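Side-chain contacts in hemoglobin component VII (Tokunagayusurika akamusi, PDB 1X46), which binds heme and, like other members of the globin family, probably stores or carries oxygen in the larva of a midge: residues Pro2-Met7 and Pro86-Val91; Lys16-Gln21 and Ala118-His123; Lys35-Ser40 and Glu113-Ala118. One frame throughout, in Å; residues are numbered along the deposited sequence.

Contact 1. Residues Pro2-Met7 and Pro86-Val91; sequences PTWVDM and PALKNV
The side chain of K89 reaches across to W4 and rests on the six-membered ring of its indole, a compact example of how a lysine can serve an aromatic ring with both its aliphatic and its charged end. CE of K89 makes the closer approach, 3.5 Å from CZ3 of W4, and sits over the face rather than beside it, somewhat off the middle toward the rim. From there the chain runs on, so that NZ of K89 is 4.3 Å from the centroid of that ring and only 14° off the ring normal. The pair thus combines a CH-pi contact with a cation-pi interaction. K89 can span the gap because its chain is extended beyond CG, while W4 turns its indole to meet it by setting CG opposite the backbone N (chi1 -173°). L88 approaches from another direction, its CD2 lying near the indole plane at the edge, 4.4 Å from CH2 of W4. The rotation of the indole is also fixed from its own segment: NE1 of W4 donates to OD1 of D6 at 3.1 Å, the acceptor lying in the ring plane but being met from above the carboxylate plane. With a serine in place of W4, the ammonium of K89 would probably lose its aromatic support and D6 its indole donor. All this joins the loop preceding helix 9-20 to helix 85-100. W4 also touches N141 and S144, so the indole meets both helix 85-100 and helix 129-146, while L88 also packs on A75 and L78 of helix 59-78.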
ATOM      1  N   PRO A   2      -0.715 -11.947  11.524  1.00 20.39           N
ATOM      2  CA  PRO A   2      -0.203 -10.973  12.483  1.00 17.91           C
ATOM      3  C   PRO A   2      -1.229 -10.549  13.518  1.00 18.15           C
ATOM      4  O   PRO A   2      -2.440 -10.698  13.344  1.00 17.58           O
ATOM      5  CB  PRO A   2       0.222  -9.798  11.595  1.00 17.40           C
ATOM      6  CG  PRO A   2       0.530 -10.516  10.251  1.00 17.61           C
ATOM      7  CD  PRO A   2      -0.592 -11.458  10.134  1.00 19.49           C
ATOM      8  N   THR A   3      -0.690 -10.065  14.622  1.00 17.95           N
ATOM      9  CA  THR A   3      -1.450  -9.553  15.753  1.00 18.74           C
ATOM     10  C   THR A   3      -1.287  -8.040  15.772  1.00 15.85           C
ATOM     11  O   THR A   3      -0.175  -7.515  15.617  1.00 17.48           O
ATOM     12  CB  THR A   3      -0.899 -10.211  17.048  1.00 18.67           C
ATOM     13  OG1 THR A   3      -1.105 -11.634  16.978  1.00 22.63           O
ATOM     14  CG2 THR A   3      -1.683  -9.770  18.284  1.00 22.85           C
ATOM     15  N   TRP A   4      -2.377  -7.302  15.926  1.00 15.66           N
ATOM     16  CA  TRP A   4      -2.305  -5.849  16.033  1.00 16.03           C
ATOM     17  C   TRP A   4      -1.486  -5.397  17.265  1.00 18.83           C
ATOM     18  O   TRP A   4      -1.691  -5.897  18.369  1.00 20.62           O
ATOM     19  CB  TRP A   4      -3.711  -5.265  16.074  1.00 17.65           C
ATOM     20  CG  TRP A   4      -3.818  -3.765  16.031  1.00 14.03           C
ATOM     21  CD1 TRP A   4      -3.508  -2.890  17.034  1.00 18.57           C
ATOM     22  CD2 TRP A   4      -4.316  -2.963  14.946  1.00 14.84           C
ATOM     23  NE1 TRP A   4      -3.785  -1.602  16.645  1.00 16.78           N
ATOM     24  CE2 TRP A   4      -4.272  -1.613  15.364  1.00 14.49           C
ATOM     25  CE3 TRP A   4      -4.802  -3.251  13.661  1.00 15.43           C
ATOM     26  CZ2 TRP A   4      -4.688  -0.537  14.539  1.00 15.47           C
ATOM     27  CZ3 TRP A   4      -5.200  -2.179  12.819  1.00 16.70           C
ATOM     28  CH2 TRP A   4      -5.168  -0.839  13.280  1.00 16.71           C
ATOM     29  N   VAL A   5      -0.534  -4.494  17.039  1.00 19.05           N
ATOM     30  CA  VAL A   5       0.297  -3.914  18.094  1.00 20.15           C
ATOM     31  C   VAL A   5       0.177  -2.413  17.850  1.00 19.21           C
ATOM     32  O   VAL A   5       0.654  -1.902  16.828  1.00 18.14           O
ATOM     33  CB  VAL A   5       1.792  -4.418  18.004  1.00 20.07           C
ATOM     34  CG1 VAL A   5       2.738  -3.659  18.956  1.00 23.51           C
ATOM     35  CG2 VAL A   5       1.892  -5.919  18.240  1.00 22.93           C
ATOM     36  N   ASP A   6      -0.488  -1.690  18.745  1.00 22.47           N
ATOM     37  CA  ASP A   6      -0.684  -0.244  18.565  1.00 22.55           C
ATOM     38  C   ASP A   6       0.619   0.490  18.256  1.00 20.97           C
ATOM     39  O   ASP A   6       1.640   0.266  18.900  1.00 21.69           O
ATOM     40  CB  ASP A   6      -1.329   0.378  19.810  1.00 29.39           C
ATOM     41  CG  ASP A   6      -2.769  -0.064  19.998  1.00 34.40           C
ATOM     42  OD1 ASP A   6      -3.610   0.257  19.129  1.00 34.85           O
ATOM     43  OD2 ASP A   6      -3.152  -0.727  20.991  1.00 39.92           O
ATOM     44  N   MET A   7       0.575   1.357  17.259  1.00 22.77           N
ATOM     45  CA  MET A   7       1.772   2.069  16.836  1.00 21.86           C
ATOM     46  C   MET A   7       2.040   3.207  17.788  1.00 21.91           C
ATOM     47  O   MET A   7       1.119   3.804  18.331  1.00 24.07           O
ATOM     48  CB  MET A   7       1.585   2.651  15.445  1.00 22.06           C
ATOM     49  CG  MET A   7       1.742   1.637  14.335  1.00 18.59           C
ATOM     50  SD  MET A   7       1.407   2.379  12.721  1.00 17.48           S
ATOM     51  CE  MET A   7       2.927   3.301  12.503  1.00 15.78           C
ATOM     52  N   PRO A  86     -12.229   2.405  14.418  1.00 18.61           N
ATOM     53  CA  PRO A  86     -13.270   1.615  13.735  1.00 19.64           C
ATOM     54  C   PRO A  86     -13.361   1.926  12.249  1.00 18.18           C
ATOM     55  O   PRO A  86     -13.463   0.982  11.458  1.00 18.35           O
ATOM     56  CB  PRO A  86     -14.574   2.002  14.460  1.00 21.24           C
ATOM     57  CG  PRO A  86     -14.128   2.513  15.780  1.00 24.38           C
ATOM     58  CD  PRO A  86     -12.790   3.149  15.571  1.00 19.38           C
ATOM     59  N   ALA A  87     -13.327   3.203  11.880  1.00 18.82           N
ATOM     60  CA  ALA A  87     -13.373   3.587  10.479  1.00 16.49           C
ATOM     61  C   ALA A  87     -12.170   3.054   9.707  1.00 15.93           C
ATOM     62  O   ALA A  87     -12.316   2.581   8.567  1.00 16.64           O
ATOM     63  CB  ALA A  87     -13.470   5.085  10.336  1.00 18.15           C
ATOM     64  N   LEU A  88     -10.998   3.165  10.323  1.00 16.45           N
ATOM     65  CA  LEU A  88      -9.784   2.657   9.681  1.00 15.39           C
ATOM     66  C   LEU A  88      -9.876   1.152   9.486  1.00 16.29           C
ATOM     67  O   LEU A  88      -9.579   0.627   8.395  1.00 14.91           O
ATOM     68  CB  LEU A  88      -8.557   3.030  10.495  1.00 15.03           C
ATOM     69  CG  LEU A  88      -7.227   2.354  10.132  1.00 15.45           C
ATOM     70  CD1 LEU A  88      -6.800   2.702   8.714  1.00 17.42           C
ATOM     71  CD2 LEU A  88      -6.198   2.805  11.134  1.00 18.00           C
ATOM     72  N   LYS A  89     -10.289   0.429  10.520  1.00 16.14           N
ATOM     73  CA  LYS A  89     -10.400  -1.011  10.372  1.00 14.74           C
ATOM     74  C   LYS A  89     -11.427  -1.442   9.334  1.00 14.52           C
ATOM     75  O   LYS A  89     -11.269  -2.474   8.667  1.00 15.83           O
ATOM     76  CB  LYS A  89     -10.632  -1.665  11.723  1.00 16.81           C
ATOM     77  CG  LYS A  89      -9.386  -1.588  12.557  1.00 19.91           C
ATOM     78  CD  LYS A  89      -9.489  -2.524  13.704  1.00 22.40           C
ATOM     79  CE  LYS A  89      -8.217  -2.623  14.469  1.00 18.87           C
ATOM     80  NZ  LYS A  89      -8.477  -3.249  15.815  1.00 22.80           N
ATOM     81  N   ASN A  90     -12.492  -0.656   9.191  1.00 16.70           N
ATOM     82  CA  ASN A  90     -13.490  -0.975   8.194  1.00 16.44           C
ATOM     83  C   ASN A  90     -12.964  -0.757   6.769  1.00 15.55           C
ATOM     84  O   ASN A  90     -13.270  -1.545   5.868  1.00 17.10           O
ATOM     85  CB  ASN A  90     -14.790  -0.208   8.454  1.00 21.71           C
ATOM     86  CG  ASN A  90     -15.463  -0.641   9.762  1.00 27.59           C
ATOM     87  OD1 ASN A  90     -15.082  -1.647  10.369  1.00 29.97           O
ATOM     88  ND2 ASN A  90     -16.442   0.132  10.212  1.00 30.20           N
ATOM     89  N   VAL A  91     -12.158   0.285   6.584  1.00 15.87           N
ATOM     90  CA  VAL A  91     -11.473   0.461   5.294  1.00 14.71           C
ATOM     91  C   VAL A  91     -10.586  -0.756   4.984  1.00 15.28           C
ATOM     92  O   VAL A  91     -10.632  -1.334   3.883  1.00 16.32           O
ATOM     93  CB  VAL A  91     -10.656   1.742   5.261  1.00 14.65           C
ATOM     94  CG1 VAL A  91      -9.693   1.721   4.090  1.00 17.59           C
ATOM     95  CG2 VAL A  91     -11.579   2.932   5.135  1.00 16.19           C
TER

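Contact 2. Residues Lys16-Gln21 and Ala118-His123; sequences KSSWAQ and AFLESH
L120 presses its CD2 methyl against S18, and this touch is the main side-chain meeting here between the segments of helices 9-20 and 106-123, the A and G helices of the globin fold. CD2 of L120 comes nearest to the backbone, 3.8 Å from O of S18, and is 4.2 Å from OG of the same serine. It is a van der Waals contact between a branched apolar tip and a polar turn of helix, and it illustrates how a globin can bury a serine against a leucine without wasting its hydroxyl. The hydroxyl is occupied elsewhere: S18 OG donates to O of L14, one turn back in its own helix, and receives the indole NE1 of W135 from helix 129-146. A chi1 of 61° sets OG between the backbone N and the carbonyl carbon, within reach of that earlier carbonyl. W135 also packs on L120 itself, so one tryptophan holds both members of the pair, while I22 and Y127 touch the leucine from neighbouring loops. Farther along, Q21 faces the end of helix 106-123. OE1 of Q21 stands 3.9 Å from O of H123, two acceptors side by side without a bond; the amide oxygen instead accepts from N of S125, just past the helix end, and so ties the residue to the turn there. H123 meets Q21 through its backbone, for its imidazole leads away from helix 9-20 and folds back along its own helix, where CD2 of H123 stands 3.3 Å above the plane of the F119 ring, over its centre.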
ATOM      1  N   LYS A  16       3.104   9.141   8.026  1.00 13.67           N
ATOM      2  CA  LYS A  16       2.389  10.236   7.356  1.00 14.67           C
ATOM      3  C   LYS A  16       3.339  11.170   6.579  1.00 12.59           C
ATOM      4  O   LYS A  16       3.045  11.542   5.432  1.00 14.09           O
ATOM      5  CB  LYS A  16       1.579  11.066   8.359  1.00 14.52           C
ATOM      6  CG  LYS A  16       0.401  10.358   8.965  1.00 13.74           C
ATOM      7  CD  LYS A  16      -0.355  11.236   9.968  1.00 14.52           C
ATOM      8  CE  LYS A  16      -1.581  10.466  10.472  1.00 15.78           C
ATOM      9  NZ  LYS A  16      -2.323  11.189  11.551  1.00 20.75           N
ATOM     10  N   SER A  17       4.482  11.510   7.178  1.00 14.48           N
ATOM     11  CA  SER A  17       5.388  12.457   6.527  1.00 14.11           C
ATOM     12  C   SER A  17       6.130  11.872   5.333  1.00 14.48           C
ATOM     13  O   SER A  17       6.288  12.546   4.319  1.00 17.15           O
ATOM     14  CB  SER A  17       6.361  13.107   7.511  1.00 18.01           C
ATOM     15  OG  SER A  17       7.091  12.149   8.236  1.00 27.21           O
ATOM     16  N   SER A  18       6.560  10.609   5.436  1.00 13.77           N
ATOM     17  CA  SER A  18       7.224   9.979   4.316  1.00 13.38           C
ATOM     18  C   SER A  18       6.232   9.659   3.182  1.00 10.89           C
ATOM     19  O   SER A  18       6.551   9.791   2.003  1.00 14.06           O
ATOM     20  CB  SER A  18       8.029   8.737   4.776  1.00 11.45           C
ATOM     21  OG  SER A  18       7.203   7.749   5.358  1.00 11.64           O
ATOM     22  N   TRP A  19       5.006   9.291   3.559  1.00 10.61           N
ATOM     23  CA  TRP A  19       3.941   9.136   2.578  1.00 11.35           C
ATOM     24  C   TRP A  19       3.682  10.415   1.790  1.00 12.25           C
ATOM     25  O   TRP A  19       3.486  10.384   0.575  1.00 13.40           O
ATOM     26  CB  TRP A  19       2.666   8.636   3.261  1.00 12.28           C
ATOM     27  CG  TRP A  19       1.514   8.513   2.304  1.00 14.09           C
ATOM     28  CD1 TRP A  19       0.331   9.220   2.347  1.00 14.30           C
ATOM     29  CD2 TRP A  19       1.412   7.622   1.183  1.00 13.24           C
ATOM     30  NE1 TRP A  19      -0.485   8.813   1.316  1.00 15.37           N
ATOM     31  CE2 TRP A  19       0.150   7.835   0.591  1.00 15.16           C
ATOM     32  CE3 TRP A  19       2.258   6.652   0.626  1.00 15.00           C
ATOM     33  CZ2 TRP A  19      -0.275   7.129  -0.562  1.00 13.49           C
ATOM     34  CZ3 TRP A  19       1.832   5.947  -0.506  1.00 18.13           C
ATOM     35  CH2 TRP A  19       0.583   6.200  -1.090  1.00 15.89           C
ATOM     36  N   ALA A  20       3.644  11.530   2.517  1.00 13.52           N
ATOM     37  CA  ALA A  20       3.410  12.819   1.873  1.00 15.02           C
ATOM     38  C   ALA A  20       4.465  13.147   0.801  1.00 16.54           C
ATOM     39  O   ALA A  20       4.198  13.925  -0.127  1.00 17.50           O
ATOM     40  CB  ALA A  20       3.345  13.933   2.934  1.00 15.88           C
ATOM     41  N   GLN A  21       5.645  12.530   0.920  1.00 15.36           N
ATOM     42  CA  GLN A  21       6.726  12.743  -0.044  1.00 14.85           C
ATOM     43  C   GLN A  21       6.513  11.960  -1.352  1.00 15.04           C
ATOM     44  O   GLN A  21       7.137  12.278  -2.367  1.00 17.21           O
ATOM     45  CB  GLN A  21       8.069  12.338   0.574  1.00 18.82           C
ATOM     46  CG  GLN A  21       8.566  13.247   1.684  1.00 19.94           C
ATOM     47  CD  GLN A  21      10.055  13.072   1.935  1.00 22.39           C
ATOM     48  OE1 GLN A  21      10.875  13.342   1.038  1.00 23.63           O
ATOM     49  NE2 GLN A  21      10.408  12.607   3.130  1.00 24.40           N
ATOM     50  N   ALA A 118      11.055  -0.191  -1.151  1.00  9.84           N
ATOM     51  CA  ALA A 118      12.130   0.196  -2.064  1.00 10.09           C
ATOM     52  C   ALA A 118      11.865   1.571  -2.655  1.00 10.46           C
ATOM     53  O   ALA A 118      12.762   2.382  -2.779  1.00 11.92           O
ATOM     54  CB  ALA A 118      12.306  -0.837  -3.160  1.00 12.09           C
ATOM     55  N   PHE A 119      10.604   1.859  -2.986  1.00  9.86           N
ATOM     56  CA  PHE A 119      10.264   3.165  -3.539  1.00 11.31           C
ATOM     57  C   PHE A 119      10.460   4.278  -2.508  1.00 10.86           C
ATOM     58  O   PHE A 119      10.965   5.347  -2.832  1.00 11.82           O
ATOM     59  CB  PHE A 119       8.799   3.139  -3.987  1.00  9.46           C
ATOM     60  CG  PHE A 119       8.427   4.289  -4.908  1.00 10.40           C
ATOM     61  CD1 PHE A 119       8.709   4.205  -6.262  1.00 11.22           C
ATOM     62  CD2 PHE A 119       7.820   5.434  -4.412  1.00 11.40           C
ATOM     63  CE1 PHE A 119       8.393   5.282  -7.126  1.00 12.59           C
ATOM     64  CE2 PHE A 119       7.493   6.503  -5.263  1.00 12.68           C
ATOM     65  CZ  PHE A 119       7.771   6.435  -6.610  1.00 12.84           C
ATOM     66  N   LEU A 120      10.035   4.048  -1.265  1.00  9.57           N
ATOM     67  CA  LEU A 120      10.226   5.038  -0.211  1.00 11.57           C
ATOM     68  C   LEU A 120      11.721   5.256   0.054  1.00 12.23           C
ATOM     69  O   LEU A 120      12.181   6.390   0.260  1.00 13.11           O
ATOM     70  CB  LEU A 120       9.521   4.570   1.071  1.00 11.38           C
ATOM     71  CG  LEU A 120       7.997   4.711   1.110  1.00 12.81           C
ATOM     72  CD1 LEU A 120       7.389   3.692   2.059  1.00 13.49           C
ATOM     73  CD2 LEU A 120       7.631   6.128   1.549  1.00 15.50           C
ATOM     74  N   GLU A 121      12.490   4.172   0.027  1.00 11.55           N
ATOM     75  CA  GLU A 121      13.929   4.297   0.213  1.00 12.42           C
ATOM     76  C   GLU A 121      14.566   5.146  -0.890  1.00 14.84           C
ATOM     77  O   GLU A 121      15.452   5.958  -0.607  1.00 14.96           O
ATOM     78  CB  GLU A 121      14.589   2.917   0.320  1.00 13.49           C
ATOM     79  CG  GLU A 121      16.041   2.951   0.775  1.00 16.83           C
ATOM     80  CD  GLU A 121      16.720   1.614   0.608  1.00 20.48           C
ATOM     81  OE1 GLU A 121      16.313   0.832  -0.284  1.00 19.75           O
ATOM     82  OE2 GLU A 121      17.668   1.348   1.377  1.00 25.14           O
ATOM     83  N   SER A 122      14.082   4.977  -2.116  1.00 13.51           N
ATOM     84  CA  SER A 122      14.559   5.765  -3.260  1.00 16.00           C
ATOM     85  C   SER A 122      14.118   7.228  -3.215  1.00 17.17           C
ATOM     86  O   SER A 122      14.881   8.101  -3.628  1.00 21.50           O
ATOM     87  CB  SER A 122      14.092   5.136  -4.577  1.00 17.23           C
ATOM     88  OG  SER A 122      14.723   3.877  -4.770  1.00 18.75           O
ATOM     89  N   HIS A 123      12.891   7.503  -2.763  1.00 15.49           N
ATOM     90  CA  HIS A 123      12.312   8.838  -2.978  1.00 15.76           C
ATOM     91  C   HIS A 123      12.019   9.689  -1.755  1.00 19.29           C
ATOM     92  O   HIS A 123      11.919  10.916  -1.893  1.00 22.46           O
ATOM     93  CB  HIS A 123      11.060   8.739  -3.860  1.00 15.57           C
ATOM     94  CG  HIS A 123      11.323   8.085  -5.180  1.00 21.11           C
ATOM     95  ND1 HIS A 123      11.947   8.736  -6.227  1.00 25.90           N
ATOM     96  CD2 HIS A 123      11.096   6.822  -5.605  1.00 21.26           C
ATOM     97  CE1 HIS A 123      12.067   7.904  -7.249  1.00 24.55           C
ATOM     98  NE2 HIS A 123      11.556   6.738  -6.898  1.00 26.04           N
TER

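Contact 3. Residues Lys35-Ser40 and Glu113-Ala118; sequences KSYPAS and ETALEA
Carbon-to-carbon packing joins Y37 and S36 to A115, at a place where a residue as small as alanine lets two backbones come close. The CB of A115 lies at the edge of the Y37 ring, near its plane, 4.2 Å from CE2 of Y37. CB of A115 also lies 4.2 Å from CB of S36, and the CA atoms of S36 and A115 are only 6.5 Å apart. One small side chain is therefore touched by two successive residues of the opposite segment.

A second kind of contact sets a polar atom against carbon. OH of Y37 ends beside T114, 3.5 Å from its CG2 and 3.7 Å from its CB, the two side chains crossing at about a right angle. T114 offers this methyl because its first torsion turns CG2 away from the backbone N, while its hydroxyl turns to the carbonyl of E110 in its own helix. S36 behaves likewise, giving its OG to O of N32. No hydrogen bond crosses between the segments; both small hydroxyl side chains are served within their own helices, so here both residues meet their neighbours through carbon.

Backbone hydrogen bonding marks the turn that presents the tyrosine. Y37 leaves the helical conformation after helix 26-36 and is at once the N-cap of helix 38-41, its carbonyl O accepting from N of S40 at 2.9 Å.

The contact joins the corner between helices 26-36 and 38-41 to the middle of helix 106-123. There A115 also touches N32, Y37 and S40 both lean on E111, and L116 turns to I29 of helix 26-36 and to W135 and F139 of helix 129-146.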
ATOM      1  N   LYS A  35       6.730  -3.502 -12.075  1.00  8.47           N
ATOM      2  CA  LYS A  35       8.106  -3.797 -12.527  1.00  8.36           C
ATOM      3  C   LYS A  35       8.734  -4.838 -11.591  1.00  9.13           C
ATOM      4  O   LYS A  35       9.373  -5.788 -12.073  1.00 10.46           O
ATOM      5  CB  LYS A  35       8.950  -2.516 -12.622  1.00 12.91           C
ATOM      6  CG  LYS A  35      10.311  -2.708 -13.280  1.00 20.98           C
ATOM      7  CD  LYS A  35      10.203  -2.728 -14.810  1.00 26.83           C
ATOM      8  CE  LYS A  35      11.590  -2.712 -15.445  1.00 30.54           C
ATOM      9  NZ  LYS A  35      12.029  -4.061 -15.922  1.00 33.33           N
ATOM     10  N   SER A  36       8.519  -4.684 -10.286  1.00  9.35           N
ATOM     11  CA  SER A  36       9.096  -5.579  -9.307  1.00  8.55           C
ATOM     12  C   SER A  36       8.362  -6.916  -9.250  1.00  9.12           C
ATOM     13  O   SER A  36       8.960  -7.961  -8.915  1.00  9.92           O
ATOM     14  CB  SER A  36       9.039  -4.958  -7.936  1.00 11.15           C
ATOM     15  OG  SER A  36       9.864  -3.811  -7.896  1.00 14.08           O
ATOM     16  N   TYR A  37       7.063  -6.909  -9.559  1.00  9.06           N
ATOM     17  CA  TYR A  37       6.191  -8.083  -9.510  1.00  8.86           C
ATOM     18  C   TYR A  37       5.329  -8.212 -10.767  1.00  9.21           C
ATOM     19  O   TYR A  37       4.109  -8.021 -10.729  1.00  9.72           O
ATOM     20  CB  TYR A  37       5.320  -8.075  -8.224  1.00  9.87           C
ATOM     21  CG  TYR A  37       6.228  -8.159  -7.034  1.00  9.02           C
ATOM     22  CD1 TYR A  37       6.771  -9.393  -6.633  1.00 10.34           C
ATOM     23  CD2 TYR A  37       6.634  -7.013  -6.368  1.00 11.12           C
ATOM     24  CE1 TYR A  37       7.684  -9.456  -5.570  1.00  8.98           C
ATOM     25  CE2 TYR A  37       7.523  -7.072  -5.312  1.00  9.24           C
ATOM     26  CZ  TYR A  37       8.033  -8.308  -4.905  1.00  9.13           C
ATOM     27  OH  TYR A  37       8.929  -8.357  -3.863  1.00 10.30           O
ATOM     28  N   PRO A  38       5.934  -8.558 -11.897  1.00  9.48           N
ATOM     29  CA  PRO A  38       5.136  -8.738 -13.127  1.00  8.51           C
ATOM     30  C   PRO A  38       3.979  -9.732 -12.985  1.00 10.61           C
ATOM     31  O   PRO A  38       2.928  -9.569 -13.615  1.00 11.51           O
ATOM     32  CB  PRO A  38       6.187  -9.177 -14.177  1.00  8.10           C
ATOM     33  CG  PRO A  38       7.487  -8.671 -13.610  1.00 12.37           C
ATOM     34  CD  PRO A  38       7.383  -8.711 -12.132  1.00 10.44           C
ATOM     35  N   ALA A  39       4.141 -10.767 -12.161  1.00 10.56           N
ATOM     36  CA  ALA A  39       3.063 -11.737 -11.947  1.00 12.00           C
ATOM     37  C   ALA A  39       1.823 -11.101 -11.309  1.00 13.38           C
ATOM     38  O   ALA A  39       0.697 -11.599 -11.499  1.00 14.48           O
ATOM     39  CB  ALA A  39       3.559 -12.895 -11.103  1.00 14.28           C
ATOM     40  N   SER A  40       2.008 -10.005 -10.578  1.00 11.59           N
ATOM     41  CA  SER A  40       0.843  -9.285 -10.050  1.00 11.92           C
ATOM     42  C   SER A  40       0.081  -8.550 -11.149  1.00 13.28           C
ATOM     43  O   SER A  40      -1.147  -8.527 -11.147  1.00 13.13           O
ATOM     44  CB  SER A  40       1.311  -8.321  -8.993  1.00 10.68           C
ATOM     45  OG  SER A  40       1.883  -9.091  -7.967  1.00 13.84           O
ATOM     46  N   GLU A 113       4.175  -4.385  -0.233  1.00  8.68           N
ATOM     47  CA  GLU A 113       4.975  -3.737   0.807  1.00  8.56           C
ATOM     48  C   GLU A 113       6.462  -3.651   0.418  1.00  8.64           C
ATOM     49  O   GLU A 113       7.084  -2.614   0.567  1.00  8.87           O
ATOM     50  CB  GLU A 113       4.788  -4.471   2.139  1.00  9.79           C
ATOM     51  CG  GLU A 113       5.762  -4.041   3.232  1.00 10.82           C
ATOM     52  CD  GLU A 113       5.696  -4.892   4.508  1.00 12.53           C
ATOM     53  OE1 GLU A 113       5.089  -5.959   4.515  1.00 13.79           O
ATOM     54  OE2 GLU A 113       6.356  -4.487   5.501  1.00 17.74           O
ATOM     55  N   THR A 114       7.027  -4.769  -0.035  1.00  8.27           N
ATOM     56  CA  THR A 114       8.426  -4.801  -0.434  1.00  8.77           C
ATOM     57  C   THR A 114       8.755  -3.772  -1.508  1.00  7.59           C
ATOM     58  O   THR A 114       9.735  -3.002  -1.375  1.00 10.44           O
ATOM     59  CB  THR A 114       8.784  -6.217  -0.890  1.00  9.21           C
ATOM     60  OG1 THR A 114       8.694  -7.100   0.255  1.00 11.22           O
ATOM     61  CG2 THR A 114      10.247  -6.282  -1.359  1.00  9.00           C
ATOM     62  N   ALA A 115       7.887  -3.710  -2.523  1.00  8.56           N
ATOM     63  CA  ALA A 115       8.094  -2.723  -3.567  1.00  8.93           C
ATOM     64  C   ALA A 115       7.954  -1.287  -3.053  1.00  8.27           C
ATOM     65  O   ALA A 115       8.751  -0.447  -3.434  1.00  9.61           O
ATOM     66  CB  ALA A 115       7.157  -2.956  -4.748  1.00  9.79           C
ATOM     67  N   LEU A 116       6.937  -1.014  -2.221  1.00  8.75           N
ATOM     68  CA  LEU A 116       6.748   0.324  -1.666  1.00 10.19           C
ATOM     69  C   LEU A 116       7.940   0.721  -0.802  1.00  8.75           C
ATOM     70  O   LEU A 116       8.339   1.886  -0.794  1.00  9.65           O
ATOM     71  CB  LEU A 116       5.443   0.401  -0.854  1.00  8.47           C
ATOM     72  CG  LEU A 116       5.003   1.844  -0.512  1.00  8.82           C
ATOM     73  CD1 LEU A 116       4.545   2.554  -1.751  1.00 13.14           C
ATOM     74  CD2 LEU A 116       3.855   1.893   0.505  1.00 12.78           C
ATOM     75  N   GLU A 117       8.491  -0.227  -0.013  1.00  8.07           N
ATOM     76  CA  GLU A 117       9.657   0.056   0.814  1.00  9.22           C
ATOM     77  C   GLU A 117      10.835   0.514  -0.039  1.00 10.60           C
ATOM     78  O   GLU A 117      11.536   1.502   0.301  1.00 11.52           O
ATOM     79  CB  GLU A 117      10.085  -1.148   1.667  1.00 14.75           C
ATOM     80  CG  GLU A 117       9.116  -1.551   2.753  1.00 19.65           C
ATOM     81  CD  GLU A 117       9.466  -2.900   3.375  1.00 22.77           C
ATOM     82  OE1 GLU A 117      10.011  -3.781   2.674  1.00 26.29           O
ATOM     83  OE2 GLU A 117       9.188  -3.085   4.579  1.00 22.91           O
ATOM     84  N   ALA A 118      11.055  -0.191  -1.151  1.00  9.84           N
ATOM     85  CA  ALA A 118      12.130   0.196  -2.064  1.00 10.09           C
ATOM     86  C   ALA A 118      11.865   1.571  -2.655  1.00 10.46           C
ATOM     87  O   ALA A 118      12.762   2.382  -2.779  1.00 11.92           O
ATOM     88  CB  ALA A 118      12.306  -0.837  -3.160  1.00 12.09           C
TER

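Overall arrangement
Contacts 2 and 3 draw on the same helix, 106-123, and share A118 where their segments meet; their centres are 15 Å apart, and they bring successive helices, 9-20 and 26-36, against it. Contact 1 stands apart, its centre 21 Å from that of contact 2 and 23 Å from that of contact 3, on the opposite side of the chain's centre from the latter. It fastens the N-terminal loop to helix 85-100, which also carries H99, the axial ligand of the heme iron. The heme lies about 11 Å from the side chains of L88 and L120 and about 8 Å from that of Y37; segment 35-40 also holds S40 of the heme pocket, though S40 does not touch segment 113-118.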